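Local coordinates for Lactamase_B domain-containing protein (Bacillus lehensis G1, PDB 7EV5) that is a dual-activity, zinc-dependent enzyme of the metallo-beta-lactamase fold, probably a hydrolase, that structurally resembles B3 metallo-beta-lactamases and glyoxalase II, at residues A[52-57]-A[78-83]; A[62-67]-A[101-106]. All blocks are in the same frame, centred on the assembly; numbering follows the deposited sequence.

Interaction 1: A[52-57]-A[78-83]. With ZN (zinc ion), chain B.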
loop_
_atom_site.group_PDB
_atom_site.type_symbol
_atom_site.label_atom_id
_atom_site.label_comp_id
_atom_site.label_asym_id
_atom_site.label_seq_id
_atom_site.Cartn_x
_atom_site.Cartn_y
_atom_site.Cartn_z
ATOM N N LEU A 52 1.859 5.325 0.565
ATOM C CA LEU A 52 1.158 4.449 1.489
ATOM C C LEU A 52 -0.226 4.137 0.947
ATOM O O LEU A 52 -1.006 5.050 0.639
ATOM C CB LEU A 52 1.031 5.107 2.861
ATOM C CG LEU A 52 2.347 5.358 3.595
ATOM C CD1 LEU A 52 2.055 6.046 4.907
ATOM C CD2 LEU A 52 3.136 4.055 3.811
ATOM N N THR A 53 -0.542 2.850 0.845
ATOM C CA THR A 53 -1.914 2.488 0.509
ATOM C C THR A 53 -2.858 2.863 1.637
ATOM O O THR A 53 -4.011 3.245 1.392
ATOM C CB THR A 53 -2.035 0.991 0.189
ATOM O OG1 THR A 53 -1.752 0.206 1.360
ATOM C CG2 THR A 53 -1.108 0.599 -0.945
ATOM N N HIS A 54 -2.391 2.741 2.876
ATOM C CA HIS A 54 -3.142 3.092 4.073
ATOM C C HIS A 54 -2.172 3.093 5.246
ATOM O O HIS A 54 -1.001 2.717 5.105
ATOM C CB HIS A 54 -4.387 2.207 4.299
ATOM C CG HIS A 54 -4.118 0.755 4.614
ATOM N ND1 HIS A 54 -3.388 -0.082 3.796
ATOM C CD2 HIS A 54 -4.574 -0.021 5.627
ATOM C CE1 HIS A 54 -3.393 -1.304 4.303
ATOM N NE2 HIS A 54 -4.090 -1.290 5.424
ATOM N N ALA A 55 -2.672 3.506 6.412
ATOM C CA ALA A 55 -1.808 3.791 7.549
ATOM C C ALA A 55 -1.988 2.821 8.704
ATOM O O ALA A 55 -1.634 3.149 9.842
ATOM C CB ALA A 55 -1.955 5.239 8.015
ATOM N N HIS A 56 -2.503 1.625 8.442
ATOM C CA HIS A 56 -2.443 0.598 9.475
ATOM C C HIS A 56 -0.993 0.346 9.868
ATOM O O HIS A 56 -0.073 0.444 9.047
ATOM C CB HIS A 56 -3.070 -0.707 8.983
ATOM C CG HIS A 56 -4.557 -0.733 9.092
ATOM N ND1 HIS A 56 -5.344 -1.504 8.267
ATOM C CD2 HIS A 56 -5.404 -0.093 9.931
ATOM C CE1 HIS A 56 -6.612 -1.347 8.595
ATOM N NE2 HIS A 56 -6.677 -0.490 9.596
ATOM N N PHE A 57 -0.805 -0.000 11.146
ATOM C CA PHE A 57 0.540 -0.125 11.714
ATOM C C PHE A 57 1.437 -1.058 10.900
ATOM O O PHE A 57 2.653 -0.838 10.812
ATOM C CB PHE A 57 0.450 -0.607 13.169
ATOM C CG PHE A 57 0.069 -2.063 13.300
ATOM C CD1 PHE A 57 1.043 -3.052 13.448
ATOM C CD2 PHE A 57 -1.265 -2.446 13.254
ATOM C CE1 PHE A 57 0.684 -4.387 13.557
ATOM C CE2 PHE A 57 -1.631 -3.782 13.358
ATOM C CZ PHE A 57 -0.654 -4.756 13.507
ATOM N N THR A 78 -5.680 11.882 3.127
ATOM C CA THR A 78 -6.009 12.787 4.228
ATOM C C THR A 78 -6.936 12.150 5.260
ATOM O O THR A 78 -6.888 12.515 6.444
ATOM C CB THR A 78 -6.601 14.090 3.670
ATOM O OG1 THR A 78 -6.569 15.099 4.687
ATOM C CG2 THR A 78 -8.036 13.903 3.184
ATOM N N LYS A 79 -7.775 11.192 4.857
ATOM C CA LYS A 79 -8.690 10.610 5.829
ATOM C C LYS A 79 -7.964 9.837 6.922
ATOM O O LYS A 79 -8.548 9.610 7.988
ATOM C CB LYS A 79 -9.731 9.738 5.139
ATOM C CG LYS A 79 -10.837 10.533 4.465
ATOM C CD LYS A 79 -11.610 9.656 3.489
ATOM C CE LYS A 79 -12.656 10.449 2.719
ATOM N NZ LYS A 79 -13.477 11.290 3.637
ATOM N N GLU A 80 -6.711 9.439 6.692
ATOM C CA GLU A 80 -5.917 8.738 7.697
ATOM C C GLU A 80 -4.719 9.551 8.179
ATOM O O GLU A 80 -3.797 8.993 8.774
ATOM C CB GLU A 80 -5.491 7.360 7.178
ATOM C CG GLU A 80 -6.677 6.407 7.065
ATOM C CD GLU A 80 -6.327 5.088 6.403
ATOM O OE1 GLU A 80 -5.138 4.731 6.350
ATOM O OE2 GLU A 80 -7.253 4.408 5.930
ATOM N N ARG A 81 -4.735 10.871 7.968
ATOM C CA ARG A 81 -3.572 11.693 8.297
ATOM C C ARG A 81 -3.198 11.627 9.773
ATOM O O ARG A 81 -2.013 11.733 10.110
ATOM C CB ARG A 81 -3.808 13.142 7.856
ATOM C CG ARG A 81 -4.892 13.909 8.624
ATOM C CD ARG A 81 -4.966 15.374 8.132
ATOM N NE ARG A 81 -6.120 16.099 8.657
ATOM C CZ ARG A 81 -6.104 16.875 9.736
ATOM N NH1 ARG A 81 -4.988 17.027 10.442
ATOM N NH2 ARG A 81 -7.221 17.487 10.113
ATOM N N HIS A 82 -4.178 11.450 10.664
ATOM C CA HIS A 82 -3.886 11.335 12.087
ATOM C C HIS A 82 -3.395 9.952 12.484
ATOM O O HIS A 82 -2.928 9.783 13.616
ATOM C CB HIS A 82 -5.142 11.625 12.915
ATOM C CG HIS A 82 -5.683 13.009 12.740
ATOM N ND1 HIS A 82 -4.944 14.138 13.025
ATOM C CD2 HIS A 82 -6.888 13.445 12.308
ATOM C CE1 HIS A 82 -5.675 15.210 12.775
ATOM N NE2 HIS A 82 -6.858 14.818 12.342
ATOM N N TRP A 83 -3.497 8.962 11.599
ATOM C CA TRP A 83 -3.220 7.588 12.003
ATOM C C TRP A 83 -1.734 7.302 12.157
ATOM O O TRP A 83 -1.363 6.406 12.922
ATOM C CB TRP A 83 -3.791 6.614 10.974
ATOM C CG TRP A 83 -5.280 6.497 11.004
ATOM C CD1 TRP A 83 -6.177 7.423 11.452
ATOM C CD2 TRP A 83 -6.042 5.385 10.547
ATOM N NE1 TRP A 83 -7.463 6.949 11.304
ATOM C CE2 TRP A 83 -7.406 5.691 10.760
ATOM C CE3 TRP A 83 -5.703 4.154 9.993
ATOM C CZ2 TRP A 83 -8.435 4.802 10.422
ATOM C CZ3 TRP A 83 -6.726 3.272 9.661
ATOM C CH2 TRP A 83 -8.076 3.608 9.878
HETATM ZN ZN ZN B . -4.706 -2.786 6.708
HETATM O O HOH W 1 -3.381 -3.976 7.470
#
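E80 has CG anti to its carbonyl carbon (chi1 -70°) and CD anti to CA, an extended chain that carries the carboxylate to the backbone of A55. There OE1 accepts from A55 N at 2.8 Å, the donor lying nearly in line with the C-O bond and the N-H...O angle bent to 148°. The same oxygen sits 3.3 Å from H54 CB, while OE2 turns away to S132 OG and G134 N, so both oxygens of this buried carboxylate have donors. W83, its CG also anti to the carbonyl carbon, lays its indole beside E80, whose CG rests over the centre of one ring face. W83 CB packs on A55 CB at 3.7 Å. At the far end of the indole, CZ3 reaches H56 CD2 at 3.6 Å; the imidazole and the six-membered ring run side by side, their planes 26° from parallel but the rings offset too far for a real stack. On the metal side, H54 NE2 and H56 ND1 each bind zinc at 2.1 Å, together with water 1 and H131; D150 also belongs to this site. H54 and H56 are part of the HxHxDH motif of the metallo-beta-lactamase fold, on the loop after strand 46-51. H54 ND1 donates to T53 OG1 within the ring plane, which fixes the rotation of the ring. E80 is thus a second-shell residue: its carboxylate ties the backbone between the two zinc ligands to the S132-G134 loop next to H131, and its negative charge may modestly stabilise the cationic metal centre.

Interaction 2: A[62-67]-A[101-106]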
loop_
_atom_site.group_PDB
_atom_site.type_symbol
_atom_site.label_atom_id
_atom_site.label_comp_id
_atom_site.label_asym_id
_atom_site.label_seq_id
_atom_site.Cartn_x
_atom_site.Cartn_y
_atom_site.Cartn_z
ATOM N N ALA A 62 8.254 0.926 9.217
ATOM C CA ALA A 62 9.568 1.322 8.723
ATOM C C ALA A 62 9.579 2.709 8.079
ATOM O O ALA A 62 10.614 3.122 7.548
ATOM C CB ALA A 62 10.092 0.276 7.741
ATOM N N VAL A 63 8.462 3.443 8.130
ATOM C CA VAL A 63 8.390 4.740 7.453
ATOM C C VAL A 63 9.445 5.709 7.991
ATOM O O VAL A 63 10.167 6.340 7.215
ATOM C CB VAL A 63 6.963 5.314 7.535
ATOM C CG1 VAL A 63 6.945 6.784 7.152
ATOM C CG2 VAL A 63 6.032 4.538 6.620
ATOM N N ASP A 64 9.545 5.843 9.319
ATOM C CA ASP A 64 10.502 6.777 9.919
ATOM C C ASP A 64 11.911 6.524 9.392
ATOM O O ASP A 64 12.586 7.437 8.896
ATOM C CB ASP A 64 10.517 6.586 11.441
ATOM C CG ASP A 64 9.402 7.335 12.168
ATOM O OD1 ASP A 64 8.904 8.366 11.660
ATOM O OD2 ASP A 64 9.033 6.885 13.280
ATOM N N ALA A 65 12.373 5.282 9.501
ATOM C CA ALA A 65 13.751 4.972 9.138
ATOM C C ALA A 65 13.987 5.174 7.649
ATOM O O ALA A 65 15.011 5.729 7.246
ATOM C CB ALA A 65 14.094 3.544 9.556
ATOM N N VAL A 66 13.047 4.742 6.812
ATOM C CA VAL A 66 13.211 4.911 5.374
ATOM C C VAL A 66 13.168 6.393 5.002
ATOM O O VAL A 66 14.012 6.887 4.242
ATOM C CB VAL A 66 12.158 4.079 4.616
ATOM C CG1 VAL A 66 12.226 4.368 3.144
ATOM C CG2 VAL A 66 12.385 2.591 4.859
ATOM N N ARG A 67 12.188 7.124 5.541
ATOM C CA ARG A 67 12.080 8.555 5.271
ATOM C C ARG A 67 13.340 9.297 5.711
ATOM O O ARG A 67 13.867 10.143 4.979
ATOM C CB ARG A 67 10.841 9.103 5.982
ATOM C CG ARG A 67 10.563 10.575 5.803
ATOM C CD ARG A 67 9.651 11.062 6.931
ATOM N NE ARG A 67 10.340 11.030 8.220
ATOM C CZ ARG A 67 9.891 10.411 9.307
ATOM N NH1 ARG A 67 8.732 9.765 9.289
ATOM N NH2 ARG A 67 10.603 10.440 10.424
ATOM N N THR A 101 4.220 3.910 15.621
ATOM C CA THR A 101 3.920 5.254 15.151
ATOM C C THR A 101 5.072 5.769 14.302
ATOM O O THR A 101 6.202 5.271 14.375
ATOM C CB THR A 101 3.794 6.241 16.315
ATOM O OG1 THR A 101 4.994 6.192 17.094
ATOM C CG2 THR A 101 2.584 5.942 17.201
ATOM N N THR A 102 4.776 6.791 13.505
ATOM C CA THR A 102 5.815 7.662 12.978
ATOM C C THR A 102 6.012 8.835 13.928
ATOM O O THR A 102 5.214 9.076 14.839
ATOM C CB THR A 102 5.460 8.183 11.581
ATOM O OG1 THR A 102 4.337 9.067 11.682
ATOM C CG2 THR A 102 5.141 7.036 10.629
ATOM N N ALA A 103 7.101 9.570 13.708
ATOM C CA ALA A 103 7.411 10.745 14.509
ATOM C C ALA A 103 7.001 12.045 13.829
ATOM O O ALA A 103 7.071 13.110 14.455
ATOM C CB ALA A 103 8.905 10.784 14.842
ATOM N N LYS A 104 6.565 11.979 12.574
ATOM C CA LYS A 104 6.199 13.127 11.764
ATOM C C LYS A 104 4.992 12.742 10.925
ATOM O O LYS A 104 4.864 11.578 10.527
ATOM C CB LYS A 104 7.342 13.492 10.801
ATOM C CG LYS A 104 8.608 14.014 11.469
ATOM C CD LYS A 104 9.688 14.283 10.430
ATOM C CE LYS A 104 10.963 14.817 11.066
ATOM N NZ LYS A 104 12.005 15.151 10.054
ATOM N N PRO A 105 4.096 13.688 10.646
ATOM C CA PRO A 105 2.975 13.408 9.737
ATOM C C PRO A 105 3.462 13.241 8.305
ATOM O O PRO A 105 4.614 13.526 7.962
ATOM C CB PRO A 105 2.078 14.644 9.871
ATOM C CG PRO A 105 3.001 15.747 10.319
ATOM C CD PRO A 105 4.068 15.073 11.162
ATOM N N ALA A 106 2.552 12.770 7.454
ATOM C CA ALA A 106 2.853 12.677 6.032
ATOM C C ALA A 106 3.107 14.071 5.479
ATOM O O ALA A 106 2.521 15.057 5.942
ATOM C CB ALA A 106 1.676 12.041 5.282
HETATM O O HOH W 2 7.857 7.212 16.051
HETATM O O HOH W 3 12.508 12.899 7.946
#
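D64, in the first turn of helix 63-70, and T102, in an irregular part of the chain, bring their CA atoms to 5.7 Å, the shortest such distance between the segments. The D64 carboxylate faces the backbone at T102 and A103: OD1 accepts from A103 N at 3.0 Å with a nearly straight N-H...O angle of 167°, using its syn lone pair, and OD2 lies 3.3 Å from T102 CA. One helical turn later R67, in one of its two modelled conformers, grips the same OD1 end-on with two nitrogens. NH1 lies 2.8 Å away on the anti lone pair, while NH2 approaches from above the carboxylate plane. In that conformer three N-H donors converge on one oxygen, and water 2 donates to the other and also bonds T101 OG1. The helix leads off from the zinc-binding loop of the metallo-beta-lactamase fold, and its D64-R67 salt bridge, an i to i+3 pair, meets the loop that runs from helix 92-96 to strand 108-110. The R67 chain bends at chi3 (68°), turning NE back toward D64; the guanidinium then lies between D64 O and K104 CD, each off-centre over opposite faces. K104 is extended beyond CG, and water 3 accepts from both its NZ and R67 NE, bridging two like charges. On the buried side V63 CG1 touches T102 CG2 at 3.9 Å, and T102 OG1 donates to K104 O within its own loop.

The two contacts lie about 12 Å apart between centres and interleave along the chain in the order 52-57, 62-67, 78-83, 101-106. Strand 46-51 ends at the zinc loop of interaction 1; that loop leads into helix 63-70 of interaction 2, then strand 74-77 and the 78-83 turn, and after helix 92-96 comes the 101-106 loop before strand 108-110. All thus border the parallel half of one six-stranded sheet. L52 CD2 and V63 CG2 meet at 4.1 Å, and both side chains also pack on V74, joining the two regions directly. Interaction 1 is buried at the metal centre, whereas interaction 2 lies farther out, partly exposed, with the V63 side chain about 13 Å from a bound zinc ion.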